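Local coordinates for sensor protein kinase WalK (Staphylococcus aureus, PDB 4YWZ) that probably senses an extracellular signal through this Cache-type receptor domain and relays it, as a histidine kinase, within the essential WalKR two-component system, at residues A[13-16]-A[17-21]; A[23-26]-A[27-30]; A[31-34]-A[35-39]; A[88-91]-A[92-95]. The protein carries 1 engineered substitution. All coordinates share one frame; numbering follows the deposited sequence.

Contact 1. Residues A[13-16]-A[17-21]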
ATOM      1  N   ASP A  13      -0.283  -6.753  -8.396  1.00 23.00           N
ATOM      2  CA  ASP A  13      -0.770  -5.756  -9.367  1.00 26.00           C
ATOM      3  C   ASP A  13      -1.205  -4.488  -8.705  1.00 23.27           C
ATOM      4  O   ASP A  13      -0.941  -3.454  -9.201  1.00 25.08           O
ATOM      5  CB  ASP A  13      -1.950  -6.284 -10.176  1.00 27.54           C
ATOM      6  CG  ASP A  13      -1.576  -7.342 -11.215  1.00 35.62           C
ATOM      7  OD1 ASP A  13      -0.407  -7.567 -11.555  1.00 36.88           O
ATOM      8  OD2 ASP A  13      -2.509  -7.970 -11.663  1.00 38.18           O
ATOM      9  N   ASN A  14      -1.849  -4.537  -7.523  1.00 22.27           N
ATOM     10  CA  ASN A  14      -2.275  -3.349  -6.868  1.00 20.04           C
ATOM     11  C   ASN A  14      -1.038  -2.529  -6.399  1.00 19.05           C
ATOM     12  O   ASN A  14      -0.967  -1.266  -6.520  1.00 18.81           O
ATOM     13  CB  ASN A  14      -3.099  -3.632  -5.573  1.00 23.27           C
ATOM     14  CG  ASN A  14      -4.374  -4.333  -5.779  1.00 27.55           C
ATOM     15  OD1 ASN A  14      -4.959  -4.297  -6.841  1.00 30.66           O
ATOM     16  ND2 ASN A  14      -4.859  -4.999  -4.678  1.00 28.29           N
ATOM     17  N   PHE A  15      -0.023  -3.249  -5.856  1.00 18.66           N
ATOM     18  CA  PHE A  15       1.211  -2.578  -5.406  1.00 18.34           C
ATOM     19  C   PHE A  15       1.864  -1.803  -6.592  1.00 16.88           C
ATOM     20  O   PHE A  15       2.221  -0.642  -6.417  1.00 18.85           O
ATOM     21  CB  PHE A  15       2.190  -3.619  -4.898  1.00 18.22           C
ATOM     22  CG  PHE A  15       3.493  -3.049  -4.410  1.00 17.85           C
ATOM     23  CD1 PHE A  15       4.522  -2.850  -5.291  1.00 20.25           C
ATOM     24  CD2 PHE A  15       3.718  -2.783  -3.067  1.00 17.72           C
ATOM     25  CE1 PHE A  15       5.756  -2.313  -4.875  1.00 20.01           C
ATOM     26  CE2 PHE A  15       4.906  -2.277  -2.646  1.00 20.76           C
ATOM     27  CZ  PHE A  15       5.925  -2.019  -3.563  1.00 21.08           C
ATOM     28  N   LYS A  16       1.995  -2.472  -7.734  1.00 20.25           N
ATOM     29  CA  LYS A  16       2.661  -1.897  -8.962  1.00 19.80           C
ATOM     30  C   LYS A  16       1.838  -0.727  -9.474  1.00 21.55           C
ATOM     31  O   LYS A  16       2.368   0.356  -9.752  1.00 21.59           O
ATOM     32  CB  LYS A  16       2.846  -2.943 -10.013  1.00 19.51           C
ATOM     33  CG  LYS A  16       3.869  -3.999  -9.624  1.00 20.69           C
ATOM     34  CD  LYS A  16       3.874  -5.082 -10.670  1.00 21.94           C
ATOM     35  CE  LYS A  16       4.809  -6.155 -10.286  1.00 27.72           C
ATOM     36  NZ  LYS A  16       4.909  -7.228 -11.312  1.00 28.39           N
ATOM     37  N   LYS A  17       0.507  -0.896  -9.462  1.00 21.74           N
ATOM     38  CA  LYS A  17      -0.392   0.184  -9.992  1.00 22.11           C
ATOM     39  C   LYS A  17      -0.258   1.398  -9.184  1.00 21.71           C
ATOM     40  O   LYS A  17      -0.114   2.536  -9.668  1.00 25.35           O
ATOM     41  CB  LYS A  17      -1.818  -0.264 -10.055  1.00 25.37           C
ATOM     42  CG  LYS A  17      -2.759   0.764 -10.686  1.00 35.40           C
ATOM     43  CD  LYS A  17      -4.203   0.226 -10.565  1.00 38.24           C
ATOM     44  CE  LYS A  17      -5.149   1.265 -11.105  1.00 48.89           C
ATOM     45  NZ  LYS A  17      -6.544   0.780 -10.952  1.00 50.98           N
ATOM     46  N   ASN A  18      -0.220   1.249  -7.870  1.00 22.21           N
ATOM     47  CA  ASN A  18       0.042   2.303  -6.973  1.00 21.90           C
ATOM     48  C   ASN A  18       1.368   3.132  -7.159  1.00 21.36           C
ATOM     49  O   ASN A  18       1.399   4.384  -7.199  1.00 23.86           O
ATOM     50  CB  ASN A  18      -0.062   1.689  -5.624  1.00 29.97           C
ATOM     51  CG  ASN A  18      -0.405   2.670  -4.551  1.00 27.24           C
ATOM     52  OD1 ASN A  18      -1.508   3.309  -4.556  1.00 22.94           O
ATOM     53  ND2 ASN A  18       0.534   2.869  -3.658  1.00 26.84           N
ATOM     54  N   ILE A  19       2.478   2.423  -7.263  1.00 20.69           N
ATOM     55  CA  ILE A  19       3.777   3.002  -7.546  1.00 19.40           C
ATOM     56  C   ILE A  19       3.655   3.768  -8.902  1.00 19.32           C
ATOM     57  O   ILE A  19       4.186   4.863  -9.007  1.00 19.59           O
ATOM     58  CB  ILE A  19       4.858   1.950  -7.638  1.00 20.29           C
ATOM     59  CG1 ILE A  19       5.159   1.248  -6.284  1.00 22.98           C
ATOM     60  CG2 ILE A  19       6.143   2.528  -8.194  1.00 21.27           C
ATOM     61  CD1 ILE A  19       5.425   2.153  -5.143  1.00 27.13           C
ATOM     62  N   THR A  20       3.127   3.113  -9.909  1.00 18.77           N
ATOM     63  CA  THR A  20       3.069   3.746 -11.247  1.00 19.91           C
ATOM     64  C   THR A  20       2.234   5.044 -11.283  1.00 21.09           C
ATOM     65  O   THR A  20       2.595   6.013 -11.970  1.00 21.52           O
ATOM     66  CB  THR A  20       2.579   2.822 -12.352  1.00 23.79           C
ATOM     67  OG1 THR A  20       1.230   2.472 -12.145  1.00 30.66           O
ATOM     68  CG2 THR A  20       3.326   1.527 -12.380  1.00 24.34           C
ATOM     69  N   GLN A  21       1.109   5.070 -10.546  1.00 21.74           N
ATOM     70  CA  GLN A  21       0.279   6.279 -10.514  1.00 22.71           C
ATOM     71  C   GLN A  21       1.055   7.379  -9.752  1.00 22.52           C
ATOM     72  O   GLN A  21       1.022   8.551 -10.147  1.00 23.32           O
ATOM     73  CB  GLN A  21      -1.080   5.942  -9.908  1.00 22.35           C
ATOM     74  CG  GLN A  21      -1.934   5.100 -10.783  1.00 26.49           C
ATOM     75  CD  GLN A  21      -3.231   4.653 -10.124  1.00 31.30           C
ATOM     76  OE1 GLN A  21      -3.239   4.442  -8.952  1.00 34.20           O
ATOM     77  NE2 GLN A  21      -4.292   4.480 -10.896  1.00 35.88           N
TER
HETATM   78  O   HOH W   1       2.389   0.548  -3.570  1.00 26.03           O

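Contact 2. Residues A[23-26]-A[27-30]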
ATOM      1  N   ALA A  23       4.362   7.626  -9.585  1.00 20.19           N
ATOM      2  CA  ALA A  23       5.520   7.994 -10.374  1.00 19.29           C
ATOM      3  C   ALA A  23       5.064   8.934 -11.536  1.00 18.87           C
ATOM      4  O   ALA A  23       5.797   9.791 -11.920  1.00 19.79           O
ATOM      5  CB  ALA A  23       6.154   6.763 -10.961  1.00 18.73           C
ATOM      6  N   LYS A  24       3.896   8.688 -12.072  1.00 18.35           N
ATOM      7  CA  LYS A  24       3.366   9.510 -13.194  1.00 19.68           C
ATOM      8  C   LYS A  24       3.201  10.932 -12.705  1.00 19.40           C
ATOM      9  O   LYS A  24       3.512  11.879 -13.386  1.00 19.44           O
ATOM     10  CB  LYS A  24       2.072   8.978 -13.739  1.00 22.61           C
ATOM     11  CG  LYS A  24       1.554   9.819 -14.940  1.00 25.71           C
ATOM     12  CD  LYS A  24       2.583  10.125 -16.023  1.00 30.15           C
ATOM     13  CE  LYS A  24       1.896  10.692 -17.293  1.00 37.91           C
ATOM     14  NZ  LYS A  24       2.960  10.775 -18.329  1.00 38.59           N
ATOM     15  N   GLN A  25       2.669  11.122 -11.520  1.00 18.07           N
ATOM     16  CA  GLN A  25       2.513  12.451 -11.042  1.00 20.55           C
ATOM     17  C   GLN A  25       3.837  13.133 -10.748  1.00 21.06           C
ATOM     18  O   GLN A  25       3.986  14.329 -10.980  1.00 20.93           O
ATOM     19  CB  GLN A  25       1.523  12.427  -9.789  1.00 22.41           C
ATOM     20  CG  GLN A  25       1.028  13.821  -9.499  1.00 24.71           C
ATOM     21  CD  GLN A  25       0.087  14.309 -10.539  1.00 29.34           C
ATOM     22  OE1 GLN A  25      -0.752  13.551 -11.017  1.00 36.01           O
ATOM     23  NE2 GLN A  25       0.356  15.493 -11.041  1.00 34.62           N
ATOM     24  N   LEU A  26       4.867  12.417 -10.263  1.00 18.94           N
ATOM     25  CA  LEU A  26       6.164  12.984 -10.141  1.00 18.59           C
ATOM     26  C   LEU A  26       6.709  13.436 -11.524  1.00 18.26           C
ATOM     27  O   LEU A  26       7.320  14.512 -11.629  1.00 18.70           O
ATOM     28  CB  LEU A  26       7.122  11.967  -9.521  1.00 19.14           C
ATOM     29  CG  LEU A  26       8.599  12.305  -9.362  1.00 18.23           C
ATOM     30  CD1 LEU A  26       8.800  13.599  -8.683  1.00 19.78           C
ATOM     31  CD2 LEU A  26       9.379  11.161  -8.657  1.00 21.58           C
ATOM     32  N   GLU A  27       6.494  12.578 -12.499  1.00 18.22           N
ATOM     33  CA  GLU A  27       7.014  12.875 -13.868  1.00 17.34           C
ATOM     34  C   GLU A  27       6.367  14.167 -14.393  1.00 18.94           C
ATOM     35  O   GLU A  27       7.067  15.089 -14.907  1.00 20.07           O
ATOM     36  CB  GLU A  27       6.735  11.731 -14.791  1.00 19.99           C
ATOM     37  CG  GLU A  27       7.256  11.922 -16.229  1.00 23.16           C
ATOM     38  CD  GLU A  27       6.349  12.545 -17.247  1.00 32.76           C
ATOM     39  OE1 GLU A  27       5.111  12.508 -17.036  1.00 32.35           O
ATOM     40  OE2 GLU A  27       6.928  13.156 -18.285  1.00 29.17           O
ATOM     41  N   ILE A  28       5.057  14.269 -14.185  1.00 19.17           N
ATOM     42  CA  ILE A  28       4.288  15.477 -14.610  1.00 21.39           C
ATOM     43  C   ILE A  28       4.766  16.695 -13.864  1.00 20.76           C
ATOM     44  O   ILE A  28       4.977  17.815 -14.419  1.00 23.13           O
ATOM     45  CB  ILE A  28       2.758  15.268 -14.412  1.00 24.40           C
ATOM     46  CG1 ILE A  28       2.208  14.246 -15.398  1.00 26.34           C
ATOM     47  CG2 ILE A  28       2.045  16.647 -14.462  1.00 29.90           C
ATOM     48  CD1 ILE A  28       0.805  13.767 -15.059  1.00 35.06           C
ATOM     49  N   SER A  29       5.032  16.556 -12.566  1.00 22.45           N
ATOM     50  CA  SER A  29       5.578  17.628 -11.783  1.00 21.17           C
ATOM     51  C   SER A  29       6.924  18.167 -12.254  1.00 21.99           C
ATOM     52  O   SER A  29       7.121  19.379 -12.282  1.00 23.12           O
ATOM     53  CB  SER A  29       5.671  17.272 -10.221  1.00 22.87           C
ATOM     54  OG  SER A  29       4.354  16.809  -9.797  1.00 25.45           O
ATOM     55  N   ILE A  30       7.866  17.278 -12.587  1.00 19.92           N
ATOM     56  CA  ILE A  30       9.129  17.622 -13.050  1.00 20.25           C
ATOM     57  C   ILE A  30       8.984  18.315 -14.436  1.00 18.69           C
ATOM     58  O   ILE A  30       9.627  19.370 -14.674  1.00 20.88           O
ATOM     59  CB  ILE A  30      10.089  16.367 -13.123  1.00 20.81           C
ATOM     60  CG1 ILE A  30      10.428  15.911 -11.704  1.00 20.47           C
ATOM     61  CG2 ILE A  30      11.354  16.742 -13.872  1.00 19.84           C
ATOM     62  CD1 ILE A  30      11.230  14.602 -11.729  1.00 20.96           C
TER
HETATM   63  O   HOH W   2       2.222  17.740 -10.477  1.00 46.07           O

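Contact 3. Residues A[31-34]-A[35-39]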
ATOM      1  N   GLU A  31       8.116  17.767 -15.242  1.00 20.65           N
ATOM      2  CA  GLU A  31       7.923  18.337 -16.593  1.00 21.36           C
ATOM      3  C   GLU A  31       7.452  19.791 -16.459  1.00 22.25           C
ATOM      4  O   GLU A  31       7.969  20.703 -17.135  1.00 21.42           O
ATOM      5  CB  GLU A  31       6.931  17.498 -17.347  1.00 23.42           C
ATOM      6  CG  GLU A  31       6.402  18.104 -18.642  1.00 27.38           C
ATOM      7  CD  GLU A  31       5.470  17.184 -19.381  1.00 32.75           C
ATOM      8  OE1 GLU A  31       5.104  16.134 -18.806  1.00 42.34           O
ATOM      9  OE2 GLU A  31       5.187  17.443 -20.602  1.00 32.87           O
ATOM     10  N   LYS A  32       6.563  20.047 -15.527  1.00 23.20           N
ATOM     11  CA  LYS A  32       5.969  21.406 -15.346  1.00 27.30           C
ATOM     12  C   LYS A  32       7.026  22.377 -14.906  1.00 27.83           C
ATOM     13  O   LYS A  32       7.019  23.525 -15.365  1.00 28.63           O
ATOM     14  CB  LYS A  32       4.789  21.332 -14.355  1.00 28.80           C
ATOM     15  CG  LYS A  32       3.654  20.607 -15.021  1.00 38.23           C
ATOM     16  CD  LYS A  32       2.271  20.839 -14.419  1.00 50.59           C
ATOM     17  CE  LYS A  32       1.228  20.150 -15.302  1.00 50.99           C
ATOM     18  NZ  LYS A  32      -0.034  19.886 -14.560  1.00 61.45           N
ATOM     19  N   VAL A  33       7.956  21.957 -14.049  1.00 24.30           N
ATOM     20  CA  VAL A  33       9.015  22.830 -13.640  1.00 26.60           C
ATOM     21  C   VAL A  33       9.919  23.252 -14.812  1.00 30.54           C
ATOM     22  O   VAL A  33      10.298  24.426 -14.941  1.00 28.96           O
ATOM     23  CB  VAL A  33       9.885  22.251 -12.508  1.00 30.09           C
ATOM     24  CG1 VAL A  33      10.811  23.317 -12.027  1.00 35.45           C
ATOM     25  CG2 VAL A  33       9.002  21.915 -11.347  1.00 31.49           C
ATOM     26  N   TYR A  34      10.214  22.303 -15.709  1.00 25.68           N
ATOM     27  CA  TYR A  34      10.939  22.663 -16.959  1.00 24.02           C
ATOM     28  C   TYR A  34      10.162  23.650 -17.861  1.00 24.29           C
ATOM     29  O   TYR A  34      10.746  24.623 -18.339  1.00 26.01           O
ATOM     30  CB  TYR A  34      11.224  21.395 -17.743  1.00 23.90           C
ATOM     31  CG  TYR A  34      12.485  20.699 -17.260  1.00 25.74           C
ATOM     32  CD1 TYR A  34      12.481  19.998 -16.076  1.00 26.31           C
ATOM     33  CD2 TYR A  34      13.624  20.745 -17.954  1.00 26.07           C
ATOM     34  CE1 TYR A  34      13.648  19.378 -15.581  1.00 30.50           C
ATOM     35  CE2 TYR A  34      14.805  20.121 -17.504  1.00 29.49           C
ATOM     36  CZ  TYR A  34      14.801  19.435 -16.317  1.00 28.92           C
ATOM     37  OH  TYR A  34      15.989  18.814 -15.921  1.00 37.63           O
ATOM     38  N   ASP A  35       8.875  23.406 -18.032  1.00 26.03           N
ATOM     39  CA  ASP A  35       7.991  24.255 -18.890  1.00 27.81           C
ATOM     40  C   ASP A  35       7.959  25.659 -18.291  1.00 33.38           C
ATOM     41  O   ASP A  35       7.917  26.652 -19.005  1.00 31.99           O
ATOM     42  CB  ASP A  35       6.598  23.747 -18.930  1.00 28.80           C
ATOM     43  CG  ASP A  35       6.420  22.468 -19.728  1.00 31.14           C
ATOM     44  OD1 ASP A  35       7.186  22.237 -20.660  1.00 34.57           O
ATOM     45  OD2 ASP A  35       5.418  21.784 -19.434  1.00 42.23           O
ATOM     46  N   GLU A  36       8.078  25.759 -16.968  1.00 30.40           N
ATOM     47  CA  GLU A  36       7.902  27.063 -16.342  1.00 34.93           C
ATOM     48  C   GLU A  36       9.176  27.817 -16.202  1.00 31.96           C
ATOM     49  O   GLU A  36       9.169  29.050 -16.400  1.00 32.16           O
ATOM     50  CB  GLU A  36       7.208  26.931 -15.011  1.00 38.93           C
ATOM     51  CG  GLU A  36       5.738  26.535 -15.177  1.00 49.98           C
ATOM     52  CD  GLU A  36       4.992  26.367 -13.849  1.00 61.80           C
ATOM     53  OE1 GLU A  36       5.521  26.820 -12.791  1.00 65.11           O
ATOM     54  OE2 GLU A  36       3.882  25.773 -13.881  1.00 62.29           O
ATOM     55  N   LYS A  37      10.276  27.145 -15.845  1.00 26.46           N
ATOM     56  CA  LYS A  37      11.541  27.772 -15.465  1.00 29.20           C
ATOM     57  C   LYS A  37      12.681  27.642 -16.442  1.00 29.92           C
ATOM     58  O   LYS A  37      13.718  28.336 -16.283  1.00 30.18           O
ATOM     59  CB  LYS A  37      12.021  27.178 -14.135  1.00 29.16           C
ATOM     60  CG  LYS A  37      10.998  27.394 -12.978  1.00 29.12           C
ATOM     61  CD  LYS A  37      11.671  27.302 -11.623  1.00 33.07           C
ATOM     62  CE  LYS A  37      10.656  27.567 -10.508  1.00 36.90           C
ATOM     63  NZ  LYS A  37      11.360  27.399  -9.208  1.00 35.97           N
ATOM     64  N   GLY A  38      12.535  26.685 -17.399  1.00 27.02           N
ATOM     65  CA  GLY A  38      13.619  26.328 -18.277  1.00 25.40           C
ATOM     66  C   GLY A  38      14.557  25.345 -17.616  1.00 26.65           C
ATOM     67  O   GLY A  38      14.417  25.066 -16.419  1.00 27.47           O
ATOM     68  N   SER A  39      15.448  24.753 -18.427  1.00 24.71           N
ATOM     69  CA  SER A  39      16.242  23.582 -17.965  1.00 26.55           C
ATOM     70  C   SER A  39      17.206  23.929 -16.827  1.00 28.45           C
ATOM     71  O   SER A  39      17.313  23.148 -15.842  1.00 31.50           O
ATOM     72  CB  SER A  39      17.000  22.902 -19.113  1.00 26.81           C
ATOM     73  OG  SER A  39      17.922  23.806 -19.694  1.00 28.29           O
TER
HETATM   74  O   HOH W   3       6.060  19.704 -21.974  1.00 26.41           O

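Contact 4. Residues A[88-91]-A[92-95]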
ATOM      1  N   ASN A  88      24.991   3.261 -15.897  1.00 20.86           N
ATOM      2  CA  ASN A  88      25.388   1.958 -16.433  1.00 21.35           C
ATOM      3  C   ASN A  88      24.327   0.842 -16.226  1.00 20.59           C
ATOM      4  O   ASN A  88      24.586  -0.251 -15.712  1.00 20.74           O
ATOM      5  CB  ASN A  88      26.744   1.579 -15.848  1.00 20.94           C
ATOM      6  CG  ASN A  88      27.894   2.341 -16.552  1.00 21.02           C
ATOM      7  OD1 ASN A  88      27.711   2.910 -17.628  1.00 26.83           O
ATOM      8  ND2 ASN A  88      28.970   2.483 -15.878  1.00 26.52           N
ATOM      9  N   ASP A  89      23.115   1.212 -16.639  1.00 19.74           N
ATOM     10  CA  ASP A  89      21.904   0.418 -16.370  1.00 19.61           C
ATOM     11  C   ASP A  89      21.138   0.289 -17.674  1.00 18.30           C
ATOM     12  O   ASP A  89      20.686   1.283 -18.258  1.00 18.17           O
ATOM     13  CB  ASP A  89      21.122   1.056 -15.266  1.00 21.07           C
ATOM     14  CG  ASP A  89      19.879   0.322 -14.895  1.00 23.32           C
ATOM     15  OD1 ASP A  89      19.051  -0.037 -15.768  1.00 21.07           O
ATOM     16  OD2 ASP A  89      19.703   0.097 -13.642  1.00 25.50           O
ATOM     17  N   SER A  90      21.000  -0.966 -18.129  1.00 18.67           N
ATOM     18  CA  SER A  90      20.343  -1.227 -19.400  1.00 19.00           C
ATOM     19  C   SER A  90      18.831  -0.881 -19.425  1.00 18.56           C
ATOM     20  O   SER A  90      18.298  -0.502 -20.451  1.00 18.80           O
ATOM     21  CB  SER A  90      20.402  -2.765 -19.703  1.00 23.23           C
ATOM     22  OG  SER A  90      21.726  -2.931 -20.130  1.00 34.28           O
ATOM     23  N   SER A  91      18.198  -1.023 -18.267  1.00 18.12           N
ATOM     24  CA  SER A  91      16.756  -0.713 -18.206  1.00 18.64           C
ATOM     25  C   SER A  91      16.538   0.783 -18.304  1.00 18.89           C
ATOM     26  O   SER A  91      15.630   1.280 -18.968  1.00 18.19           O
ATOM     27  CB  SER A  91      16.091  -1.294 -16.928  1.00 17.40           C
ATOM     28  OG  SER A  91      16.486  -0.653 -15.720  1.00 17.56           O
ATOM     29  N   VAL A  92      17.449   1.539 -17.725  1.00 17.51           N
ATOM     30  CA  VAL A  92      17.418   3.021 -17.810  1.00 17.61           C
ATOM     31  C   VAL A  92      17.648   3.432 -19.281  1.00 17.67           C
ATOM     32  O   VAL A  92      16.951   4.290 -19.828  1.00 18.14           O
ATOM     33  CB  VAL A  92      18.443   3.683 -16.903  1.00 17.32           C
ATOM     34  CG1 VAL A  92      18.662   5.189 -17.151  1.00 17.03           C
ATOM     35  CG2 VAL A  92      18.080   3.441 -15.434  1.00 19.39           C
ATOM     36  N   GLN A  93      18.665   2.832 -19.912  1.00 18.91           N
ATOM     37  CA  GLN A  93      18.974   3.089 -21.349  1.00 20.19           C
ATOM     38  C   GLN A  93      17.748   2.824 -22.207  1.00 19.98           C
ATOM     39  O   GLN A  93      17.487   3.634 -23.130  1.00 20.01           O
ATOM     40  CB  GLN A  93      20.169   2.244 -21.805  1.00 22.53           C
ATOM     41  CG  GLN A  93      21.490   2.583 -21.139  1.00 30.32           C
ATOM     42  CD  GLN A  93      22.700   1.563 -21.209  1.00 33.94           C
ATOM     43  OE1 GLN A  93      22.551   0.374 -21.314  1.00 33.98           O
ATOM     44  NE2 GLN A  93      23.875   2.087 -21.024  1.00 41.37           N
ATOM     45  N   LYS A  94      17.044   1.711 -21.927  1.00 18.19           N
ATOM     46  CA  LYS A  94      15.864   1.338 -22.669  1.00 19.51           C
ATOM     47  C   LYS A  94      14.792   2.468 -22.550  1.00 19.85           C
ATOM     48  O   LYS A  94      14.202   2.948 -23.507  1.00 21.08           O
ATOM     49  CB  LYS A  94      15.366  -0.027 -22.397  1.00 21.73           C
ATOM     50  CG  LYS A  94      14.161  -0.430 -23.158  1.00 25.09           C
ATOM     51  CD  LYS A  94      13.752  -1.863 -22.809  1.00 28.69           C
ATOM     52  CE  LYS A  94      12.685  -2.328 -23.742  1.00 40.62           C
ATOM     53  NZ  LYS A  94      11.856  -3.429 -23.209  1.00 48.62           N
ATOM     54  N   ALA A  95      14.514   2.907 -21.336  1.00 18.75           N
ATOM     55  CA  ALA A  95      13.523   4.006 -21.159  1.00 18.91           C
ATOM     56  C   ALA A  95      13.905   5.286 -21.844  1.00 19.11           C
ATOM     57  O   ALA A  95      13.079   5.957 -22.450  1.00 19.70           O
ATOM     58  CB  ALA A  95      13.366   4.264 -19.657  1.00 18.82           C
TER

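Contact 1. Residues A[13-16]-A[17-21]
Lys17 N donates to Asp13 O over 3.0 Å, one of the consecutive i to i-4 backbone bonds that run through this part of the long helix 7-37. With CG anti to its backbone N (chi1 -176°), the Lys17 side chain leads away from the preceding turn as a straight, extended chain, and it is CB that brushes Asp13 O. Asn18 N repeats the bond on Asn14 O, and the side-chain amide of Asn18 is shared out: ND2 gives a proton to a water 3.0 Å away, which in turn donates to Phe15 O over 3.1 Å, while OD1 accepts from Asn14 ND2 of the second subunit. That water rests over one face of the Phe15 ring, offset toward its rim. Ile19 N reaches Phe15 O over 3.2 Å. The two side chains lie alongside each other and point the same way, Phe15 CE1 meeting Ile19 CG1 at 3.9 Å, and together they pack on Ser138 of strand 129-138. Thr20 N closes on Lys16 O over 2.9 Å. Gln21 N and the Thr20 hydroxyl share Lys17 O: chi1 of 66° turns Thr20 OG1 back onto this carbonyl, 2.8 Å away, and presses Thr20 CG2 to 3.0 Å from Lys16 O.

Contact 2. Residues A[23-26]-A[27-30]
On the middle turns of the long helix 7-37, Lys24 and Glu27 form an i to i+3 salt bridge, Lys24 NZ lying 3.0 Å from Glu27 OE1. Their side chains run alongside each other in the same direction, and both are bent at the second torsion. The ammonium approaches OE1 from above the carboxylate plane, 49° out of it, while the other oxygen, OE2, accepts from Lys125 N of strand 114-126, so each carboxylate oxygen has a donor. The kink in Lys24 (chi2 48°) also brings its CE to 4.0 Å from Ile28 CD1, giving the charged chain an apolar flank. The backbone bonds of the helix continue unbroken, from Glu27 N to Ala23 O through to Ile30 N on Leu26 O. On the inward face, Leu26 and Ile30 slant across each other, their CD1 atoms 4.0 Å apart, and both pack on Ile134 of the antiparallel sheet; Leu26 also touches Leu49 of helix 46-54. The Gln25 chain, bent at its second torsion, passes aslant Ile28, with NE2 4.0 Å from Ile28 CG2, and the same NE2 donates to a water. Gln25 O accepts from Ser29 N at 2.9 Å, and Ser29 OG, turned back along the helix with CB-OG beside its own backbone N (chi1 -52°), stands 2.8 Å from that oxygen.

Contact 3. Residues A[31-34]-A[35-39]
Glu31 O accepts from Asp35 N over 3.0 Å, beginning the last turns of helix 7-37, and the side chains of the two residues slant past each other with carboxylate planes 60° apart. Glu31 OE2 and Asp35 OD2 stay 4.5 Å apart. A water lies between the acids, 2.8 Å from Glu31 OE2 and 3.1 Å from Asp35 OD1, and may soften a repulsion between the like charges; Glu27 adds another carboxylate close to Glu31. Lys32 O takes Glu36 N at 2.9 Å, but the N-H points well off the line (132°), and the same N-H also makes a weak bond to Val33 O. Val33 O also receives Lys37 N. Val33 CG1, anti to the backbone N, runs alongside the aliphatic part of Lys37 and meets CD at 4.1 Å, while Lys37 NZ goes on to a salt bridge with Asp45. Tyr34 O accepts the final i to i-4 bond from Gly38 N, at 2.9 Å; Gly38 then leaves the helix with positive phi. The Tyr34 ring, swung back beside its own backbone N (chi1 -84°), places CE2 3.8 Å from Ser39 CA and against CB at the start of the next helix. Gly38 is thus both the exit from helix 7-37 and the N-cap position of helix 39-42. Val33 and Tyr34 both pack on Ala42 of that short helix, whereas Tyr34 and Asp35 touch Val126 at the C-terminal end of strand 114-126.

Contact 4. Residues A[88-91]-A[92-95]
Asp89 OD1 caps the first turn of helix 90-98, accepting Val92 N at 3.0 Å from above the carboxylate plane, 41° out of it. The same oxygen takes the Ser91 hydroxyl, OG lying 2.6 Å away on the syn side and near the plane, and a weak bond from Ser91 N. Extending CG away from its own backbone N (chi1 -179°) brings the Asp89 carboxylate to these donors, and the Asp89 and Val92 side chains cross at about a right angle, Asp89 CG 3.6 Å from Val92 CG2. Ser91 OG gains a further partner in Asn121 ND2 of strand 114-126. The carbonyls of the N-cap and the first two helical residues are used in order: Asp89 O by Gln93 N at 3.0 Å; Ser90 O by Lys94 N at 2.9 Å; and Ser91 O by Ala95 N at 3.1 Å, with Asn102 ND2 as a second donor. Gln93 OE1 comes to 3.3 Å from Ser90 CA, and its NE2 donates to Gln69 OE1. With Val92 and Ala95 packed on Asn133 of strand 129-138, this is a classical aspartate N-cap starting a helix that lies against the antiparallel sheet of the Cache-type domain.

How the contacts relate
From the N terminus, contacts 1, 2 and 3 follow one another along helix 7-37, with centres about 14 Å and then 12 Å apart; each joins neighbouring turns, so none closes a long loop, and none nests in or crosses another. Contact 1 lies at the interface with the second subunit and against strands 114-126 and 129-138; contact 2 presses the helix on those strands and on helix 46-54; contact 3 ends it and passes the chain to helix 39-42. Much later, contact 4 begins helix 90-98 and comes no nearer than about 10 Å between nearest atoms to contact 2. Strands 114-126 and 129-138 touch contacts 1, 2 and 4, tying the two helices to one sheet.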